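Local coordinates for Lmo2349 protein (Listeria monocytogenes, PDB 4GVO) that probably captures L-cystine or a related amino acid outside the cell and hands it to an ABC transporter for uptake, at residues K40-D43 with K44-G48; K114-G118 with K119-T123; T168-P172 with F173-F177. All coordinates share one frame; numbering follows the deposited sequence.

Overall arrangement
All three contacts are local, each at a place where one element gives way to another. Contact 1 closes helix 34-44 and contact 2 turns into strand 120-123; both mix buried and exposed residues, their centres about 22 Å from the chain's. Contact 3, where strand 168-170 leads into helix 172-180, sits deeper, about 10 Å out and near the ligand, and none of its touching residues is exposed. Contacts 2 and 3 touch through I122 O and T168 OG1, opposite contact 1 across the chain's centre. Chemistry follows place: charge and sodium at contact 1, a turn bond, a water-linked lysine and buried L116-V121 methyls at contact 2, mainly backbone bonds and apolar overlaps at contact 3.

Contact 1. Residues K40-D43 with K44-G48; sequences KEID and KRLPG. With NA (sodium ion), chain D.
E41 divides its carboxylate between two basic residues three and four positions further on. OE1 takes K44 NZ at 2.8 Å on its syn side, though 29° out of the carboxylate plane; OE2 faces R45, accepting from NE and NH2, each 3.0 Å from it. The arginine therefore grips side-on with two nitrogens on one oxygen, which lies in the guanidinium plane, while the carboxylate plane is turned 72° from it. The bend of E41 at chi2 (64°) brings both oxygens round to these partners. A second conformer of K44 is modelled, so its link is less certain than that of R45. R45 NH2 also pairs with D223, and NH1 bonds S219, tying the network to the end of helix 207-222 and the turn beyond it.

Between the two segments the apolar contact is I42 against L46, which lie side by side and point the same way, CG2 of I42 meeting CD1 of L46 at 3.7 Å. F51 touches both of them.

The backbone bonds change character as the helix ends. K44 N still donates to K40 O in the helical pattern, but R45 N bonds weakly to E41 O and more closely to I42 O, 3.0 Å away. L46 N then turns to D43 O, also at 3.0 Å, so the final bonds span three residues.

That same D43 O binds sodium at 2.3 Å, with D43 OD1, L46 O, a water and the carbonyl of Y49 completing the set. D43 OD2 is held by the backbone N of F51, which should steady the carboxylate while OD1 faces the ion. The arrangement is a helix C-terminus whose last turn and following loop wrap a sodium site, leading into strand 49-55 of this family 3 solute-binding protein.

Contact 2. Residues K114-G118 with K119-T123; sequences KDLAG and KRVIT
L116 lays both its methyls against one branch of V121: CD1 and CD2 are each 3.9 Å from V121 CG2, and the two side chains cross at about a right angle. V121 presents this methyl because CG2 stands anti to the carbonyl carbon, leaving CG1 anti to the backbone N (chi1 -180°). Both residues are buried, with F144 against the leucine and L133 of helix 128-139 against the valine.

Between them the chain reverses through a type II beta turn from L116 to K119. It is closed by K119 N donating to L116 O over 2.9 Å, the N-H...O angle being 150°. G118 takes the third position with positive phi (77°), as this turn type commonly requires. Just beyond, strand 120-123 begins and runs parallel to 145-148.

K119 starts close to the turn, its CB 3.2 Å from L116 O. The extended chain then passes D115 O, which CD approaches to 3.8 Å. At its far end NZ donates to a water 2.8 Å away, and this water in turn donates to D115 O at 2.7 Å. The carboxylate of D115 is engaged apart from this bridge, with OD2 accepting from N111 N.

The ammonium thus meets the preceding backbone through water, with no direct salt bridge across the turn, while the L116-V121 side is apolar, a van der Waals contact between buried methyls.

Contact 3. Residues T168-P172 with F173-F177; sequences TISTP and FAVDF
T171 and F173 cross obliquely, the methyl CG2 of T171 coming to 3.6 Å from CE2 of the ring and 3.7 Å from CD2. F173 carries its CG between the backbone N and the carbonyl carbon (chi1 86°), which swings the ring back alongside the threonine. A174 CB stands over one face of that ring, 4.2 Å above the plane and offset toward the rim. With its methyl so placed, T171 OG1 faces the carbonyl of P98 and accepts from a water that in turn accepts from F173 N.

T171 occupies the N-cap position where strand 168-170 passes into helix 172-180, but its side chain makes no capping bond. The junction borders the ligand pocket: A174's side chain lies about 6 Å from the bound histidine, and T171 and F173 touch the pocket residues F97 and Q76. Along the backbone, V175 N reaches T171 O at 3.1 Å, nearly straight at 171°, and D176 N reaches P172 O at 2.8 Å.

On the strand side, S170 points its CB toward the helix and meets V175 CG2 at 3.8 Å. D176 sets CB and CG beside P172 O, CG 3.3 Å from it, and its OD2 bonds the hydroxyl of Y238.

Contact 1. Residues K40-D43 with K44-G48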
loop_
_atom_site.group_PDB
_atom_site.type_symbol
_atom_site.label_atom_id
_atom_site.label_comp_id
_atom_site.label_asym_id
_atom_site.label_seq_id
_atom_site.Cartn_x
_atom_site.Cartn_y
_atom_site.Cartn_z
ATOM N N LYS A 40 12.473 6.688 8.790
ATOM C CA LYS A 40 13.557 6.888 9.763
ATOM C C LYS A 40 14.889 7.234 9.086
ATOM O O LYS A 40 15.657 8.038 9.573
ATOM C CB LYS A 40 13.695 5.670 10.687
ATOM C CG LYS A 40 12.509 5.467 11.628
ATOM C CD LYS A 40 12.721 4.305 12.591
ATOM C CE LYS A 40 11.658 4.250 13.676
ATOM N NZ LYS A 40 12.099 3.317 14.762
ATOM N N GLU A 41 15.161 6.604 7.958
ATOM C CA GLU A 41 16.340 6.907 7.161
ATOM C C GLU A 41 16.283 8.319 6.585
ATOM O O GLU A 41 17.271 9.044 6.587
ATOM C CB GLU A 41 16.533 5.846 6.076
ATOM C CG GLU A 41 17.825 5.973 5.312
ATOM C CD GLU A 41 19.059 5.751 6.188
ATOM O OE1 GLU A 41 18.981 4.998 7.184
ATOM O OE2 GLU A 41 20.096 6.360 5.885
ATOM N N ILE A 42 15.101 8.742 6.128
ATOM C CA ILE A 42 14.905 10.088 5.665
ATOM C C ILE A 42 15.138 11.095 6.789
ATOM O O ILE A 42 15.844 12.097 6.611
ATOM C CB ILE A 42 13.479 10.242 5.065
ATOM C CG1 ILE A 42 13.435 9.550 3.719
ATOM C CG2 ILE A 42 13.093 11.684 4.934
ATOM C CD1 ILE A 42 12.036 9.305 3.198
ATOM N N ASP A 43 14.596 10.820 7.956
ATOM C CA ASP A 43 14.772 11.697 9.118
ATOM C C ASP A 43 16.268 11.897 9.423
ATOM O O ASP A 43 16.709 13.021 9.662
ATOM C CB ASP A 43 14.025 11.072 10.315
ATOM C CG ASP A 43 13.974 11.939 11.557
ATOM O OD1 ASP A 43 14.363 13.094 11.532
ATOM O OD2 ASP A 43 13.392 11.465 12.552
ATOM N N LYS A 44 17.042 10.814 9.352
ATOM C CA LYS A 44 18.452 10.872 9.650
ATOM C C LYS A 44 19.182 11.867 8.717
ATOM O O LYS A 44 20.150 12.532 9.119
ATOM C CB LYS A 44 18.977 9.432 9.586
ATOM C CG LYS A 44 20.453 9.213 9.667
ATOM C CD LYS A 44 20.766 7.764 9.311
ATOM C CE LYS A 44 20.006 6.779 10.187
ATOM N NZ LYS A 44 20.105 5.359 9.678
ATOM N N ARG A 45 18.700 11.965 7.482
ATOM C CA ARG A 45 19.277 12.783 6.475
ATOM C C ARG A 45 18.703 14.181 6.373
ATOM O O ARG A 45 19.111 14.973 5.497
ATOM C CB ARG A 45 19.198 12.038 5.131
ATOM C CG ARG A 45 19.909 10.697 5.226
ATOM C CD ARG A 45 19.997 10.028 3.890
ATOM N NE ARG A 45 20.480 8.645 4.041
ATOM C CZ ARG A 45 21.270 8.042 3.178
ATOM N NH1 ARG A 45 21.676 8.683 2.081
ATOM N NH2 ARG A 45 21.604 6.795 3.366
ATOM N N LEU A 46 17.814 14.538 7.294
ATOM C CA LEU A 46 17.192 15.881 7.302
ATOM C C LEU A 46 17.344 16.456 8.701
ATOM O O LEU A 46 16.460 16.307 9.559
ATOM C CB LEU A 46 15.716 15.750 6.933
ATOM C CG LEU A 46 15.446 15.472 5.429
ATOM C CD1 LEU A 46 13.930 15.276 5.228
ATOM C CD2 LEU A 46 15.980 16.563 4.477
ATOM N N PRO A 47 18.482 17.083 8.964
ATOM C CA PRO A 47 18.705 17.591 10.313
ATOM C C PRO A 47 17.785 18.722 10.767
ATOM O O PRO A 47 17.612 18.917 11.970
ATOM C CB PRO A 47 20.170 18.032 10.280
ATOM C CG PRO A 47 20.506 18.251 8.858
ATOM C CD PRO A 47 19.640 17.290 8.078
ATOM N N GLY A 48 17.116 19.377 9.821
ATOM C CA GLY A 48 16.166 20.427 10.187
ATOM C C GLY A 48 14.784 19.925 10.554
ATOM O O GLY A 48 13.890 20.708 10.859
HETATM NA NA NA D . 15.857 14.664 11.064
HETATM O O HOH W 1 17.526 14.514 12.621
#

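Contact 2. Residues K114-G118 with K119-T123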
loop_
_atom_site.group_PDB
_atom_site.type_symbol
_atom_site.label_atom_id
_atom_site.label_comp_id
_atom_site.label_asym_id
_atom_site.label_seq_id
_atom_site.Cartn_x
_atom_site.Cartn_y
_atom_site.Cartn_z
ATOM N N LYS A 114 -14.189 -9.767 -16.442
ATOM C CA LYS A 114 -15.495 -10.217 -16.953
ATOM C C LYS A 114 -15.914 -11.530 -16.258
ATOM O O LYS A 114 -17.110 -11.776 -16.082
ATOM C CB LYS A 114 -15.472 -10.393 -18.478
ATOM C CG LYS A 114 -15.227 -9.112 -19.263
ATOM C CD LYS A 114 -15.102 -9.361 -20.765
ATOM C CE LYS A 114 -14.622 -8.112 -21.433
ATOM N NZ LYS A 114 -15.581 -7.009 -21.156
ATOM N N ASP A 115 -14.946 -12.331 -15.799
ATOM C CA ASP A 115 -15.216 -13.580 -15.120
ATOM C C ASP A 115 -15.736 -13.393 -13.705
ATOM O O ASP A 115 -16.067 -14.371 -13.043
ATOM C CB ASP A 115 -13.983 -14.481 -15.100
ATOM C CG ASP A 115 -13.371 -14.764 -16.483
ATOM O OD1 ASP A 115 -14.058 -14.690 -17.525
ATOM O OD2 ASP A 115 -12.132 -15.071 -16.520
ATOM N N LEU A 116 -15.795 -12.161 -13.222
ATOM C CA LEU A 116 -16.389 -11.859 -11.941
ATOM C C LEU A 116 -17.896 -11.716 -11.959
ATOM O O LEU A 116 -18.477 -11.534 -10.906
ATOM C CB LEU A 116 -15.797 -10.543 -11.379
ATOM C CG LEU A 116 -14.279 -10.539 -11.166
ATOM C CD1 LEU A 116 -13.857 -9.116 -10.786
ATOM C CD2 LEU A 116 -13.919 -11.507 -10.061
ATOM N N ALA A 117 -18.540 -11.860 -13.118
ATOM C CA ALA A 117 -19.970 -11.680 -13.179
ATOM C C ALA A 117 -20.663 -12.596 -12.175
ATOM O O ALA A 117 -20.405 -13.825 -12.153
ATOM C CB ALA A 117 -20.476 -11.944 -14.585
ATOM N N GLY A 118 -21.527 -12.019 -11.331
ATOM C CA GLY A 118 -22.269 -12.778 -10.319
ATOM C C GLY A 118 -21.490 -13.186 -9.084
ATOM O O GLY A 118 -22.006 -13.920 -8.275
ATOM N N LYS A 119 -20.243 -12.735 -8.980
ATOM C CA LYS A 119 -19.345 -13.100 -7.910
ATOM C C LYS A 119 -19.116 -11.926 -6.959
ATOM O O LYS A 119 -19.648 -10.842 -7.142
ATOM C CB LYS A 119 -18.020 -13.625 -8.480
ATOM C CG LYS A 119 -18.284 -14.972 -9.178
ATOM C CD LYS A 119 -17.029 -15.658 -9.628
ATOM C CE LYS A 119 -17.334 -17.086 -10.053
ATOM N NZ LYS A 119 -16.121 -17.913 -10.290
ATOM N N ARG A 120 -18.393 -12.201 -5.892
ATOM C CA ARG A 120 -18.195 -11.249 -4.807
ATOM C C ARG A 120 -16.707 -11.038 -4.569
ATOM O O ARG A 120 -15.947 -12.009 -4.357
ATOM C CB ARG A 120 -18.871 -11.746 -3.543
ATOM C CG ARG A 120 -18.736 -10.861 -2.310
ATOM C CD ARG A 120 -19.648 -11.336 -1.188
ATOM N NE ARG A 120 -19.495 -10.537 0.055
ATOM C CZ ARG A 120 -18.560 -10.763 0.965
ATOM N NH1 ARG A 120 -17.667 -11.703 0.776
ATOM N NH2 ARG A 120 -18.457 -10.013 2.047
ATOM N N VAL A 121 -16.284 -9.767 -4.622
ATOM C CA VAL A 121 -14.887 -9.400 -4.464
ATOM C C VAL A 121 -14.749 -8.662 -3.146
ATOM O O VAL A 121 -15.569 -7.816 -2.796
ATOM C CB VAL A 121 -14.428 -8.519 -5.660
ATOM C CG1 VAL A 121 -12.963 -8.122 -5.517
ATOM C CG2 VAL A 121 -14.666 -9.268 -6.984
ATOM N N ILE A 122 -13.750 -9.036 -2.392
ATOM C CA ILE A 122 -13.460 -8.433 -1.089
ATOM C C ILE A 122 -12.211 -7.555 -1.223
ATOM O O ILE A 122 -11.251 -7.916 -1.888
ATOM C CB ILE A 122 -13.278 -9.532 0.010
ATOM C CG1 ILE A 122 -13.406 -8.943 1.442
ATOM C CG2 ILE A 122 -11.990 -10.359 -0.190
ATOM C CD1 ILE A 122 -14.807 -8.537 1.804
ATOM N N THR A 123 -12.250 -6.382 -0.619
ATOM C CA THR A 123 -11.155 -5.437 -0.737
ATOM C C THR A 123 -11.070 -4.571 0.512
ATOM O O THR A 123 -11.825 -4.786 1.450
ATOM C CB THR A 123 -11.305 -4.611 -2.026
ATOM O OG1 THR A 123 -10.102 -3.886 -2.249
ATOM C CG2 THR A 123 -12.493 -3.695 -2.039
HETATM O O HOH W 2 -15.635 -17.082 -12.960
#

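Contact 3. Residues T168-P172 with F173-F177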
loop_
_atom_site.group_PDB
_atom_site.type_symbol
_atom_site.label_atom_id
_atom_site.label_comp_id
_atom_site.label_asym_id
_atom_site.label_seq_id
_atom_site.Cartn_x
_atom_site.Cartn_y
_atom_site.Cartn_z
ATOM N N THR A 168 -9.948 -11.062 -4.508
ATOM C CA THR A 168 -9.578 -9.749 -3.990
ATOM C C THR A 168 -8.713 -9.072 -5.072
ATOM O O THR A 168 -8.625 -9.562 -6.208
ATOM C CB THR A 168 -8.843 -9.876 -2.632
ATOM O OG1 THR A 168 -8.637 -8.567 -2.078
ATOM C CG2 THR A 168 -7.522 -10.598 -2.731
ATOM N N ILE A 169 -8.075 -7.957 -4.705
ATOM C CA ILE A 169 -7.122 -7.269 -5.570
ATOM C C ILE A 169 -5.880 -6.994 -4.741
ATOM O O ILE A 169 -5.979 -6.560 -3.592
ATOM C CB ILE A 169 -7.735 -6.023 -6.218
ATOM C CG1 ILE A 169 -6.813 -5.470 -7.322
ATOM C CG2 ILE A 169 -8.196 -4.947 -5.216
ATOM C CD1 ILE A 169 -7.481 -4.402 -8.151
ATOM N N SER A 170 -4.718 -7.364 -5.274
ATOM C CA SER A 170 -3.478 -7.258 -4.519
ATOM C C SER A 170 -2.269 -7.143 -5.426
ATOM O O SER A 170 -2.436 -6.994 -6.647
ATOM C CB SER A 170 -3.288 -8.417 -3.501
ATOM O OG SER A 170 -2.315 -8.015 -2.486
ATOM N N THR A 171 -1.063 -7.133 -4.846
ATOM C CA THR A 171 0.167 -6.974 -5.610
ATOM C C THR A 171 1.072 -8.164 -5.288
ATOM O O THR A 171 1.078 -8.624 -4.146
ATOM C CB THR A 171 0.822 -5.611 -5.341
ATOM O OG1 THR A 171 1.794 -5.336 -6.342
ATOM C CG2 THR A 171 1.408 -5.488 -3.951
ATOM N N PRO A 172 1.858 -8.633 -6.262
ATOM C CA PRO A 172 2.705 -9.795 -6.023
ATOM C C PRO A 172 3.583 -9.764 -4.772
ATOM O O PRO A 172 3.664 -10.794 -4.078
ATOM C CB PRO A 172 3.497 -9.912 -7.276
ATOM C CG PRO A 172 2.510 -9.501 -8.313
ATOM C CD PRO A 172 1.792 -8.325 -7.700
ATOM N N PHE A 173 4.260 -8.647 -4.426
ATOM C CA PHE A 173 5.157 -8.709 -3.271
ATOM C C PHE A 173 4.387 -9.053 -2.016
ATOM O O PHE A 173 4.898 -9.723 -1.126
ATOM C CB PHE A 173 6.029 -7.434 -3.084
ATOM C CG PHE A 173 5.393 -6.316 -2.312
ATOM C CD1 PHE A 173 5.343 -6.340 -0.926
ATOM C CD2 PHE A 173 4.911 -5.173 -2.958
ATOM C CE1 PHE A 173 4.812 -5.271 -0.212
ATOM C CE2 PHE A 173 4.331 -4.123 -2.252
ATOM C CZ PHE A 173 4.275 -4.162 -0.884
ATOM N N ALA A 174 3.175 -8.533 -1.913
ATOM C CA ALA A 174 2.370 -8.718 -0.734
ATOM C C ALA A 174 1.807 -10.140 -0.664
ATOM O O ALA A 174 1.799 -10.768 0.404
ATOM C CB ALA A 174 1.269 -7.651 -0.611
ATOM N N VAL A 175 1.320 -10.649 -1.788
ATOM C CA VAL A 175 0.810 -11.998 -1.920
ATOM C C VAL A 175 1.925 -13.005 -1.580
ATOM O O VAL A 175 1.713 -13.936 -0.803
ATOM C CB VAL A 175 0.266 -12.236 -3.331
ATOM C CG1 VAL A 175 -0.021 -13.743 -3.554
ATOM C CG2 VAL A 175 -0.983 -11.385 -3.598
ATOM N N ASP A 176 3.097 -12.781 -2.119
ATOM C CA ASP A 176 4.168 -13.708 -1.913
ATOM C C ASP A 176 4.581 -13.791 -0.438
ATOM O O ASP A 176 4.816 -14.888 0.109
ATOM C CB ASP A 176 5.380 -13.382 -2.791
ATOM C CG ASP A 176 5.155 -13.711 -4.308
ATOM O OD1 ASP A 176 4.065 -14.215 -4.667
ATOM O OD2 ASP A 176 6.118 -13.467 -5.120
ATOM N N PHE A 177 4.660 -12.637 0.228
ATOM C CA PHE A 177 5.051 -12.624 1.633
ATOM C C PHE A 177 3.995 -13.315 2.503
ATOM O O PHE A 177 4.315 -14.188 3.353
ATOM C CB PHE A 177 5.373 -11.219 2.151
ATOM C CG PHE A 177 5.909 -11.223 3.560
ATOM C CD1 PHE A 177 7.175 -11.707 3.808
ATOM C CD2 PHE A 177 5.142 -10.811 4.623
ATOM C CE1 PHE A 177 7.675 -11.792 5.072
ATOM C CE2 PHE A 177 5.655 -10.830 5.903
ATOM C CZ PHE A 177 6.924 -11.347 6.121
HETATM O O HOH W 3 4.343 -6.516 -6.363
#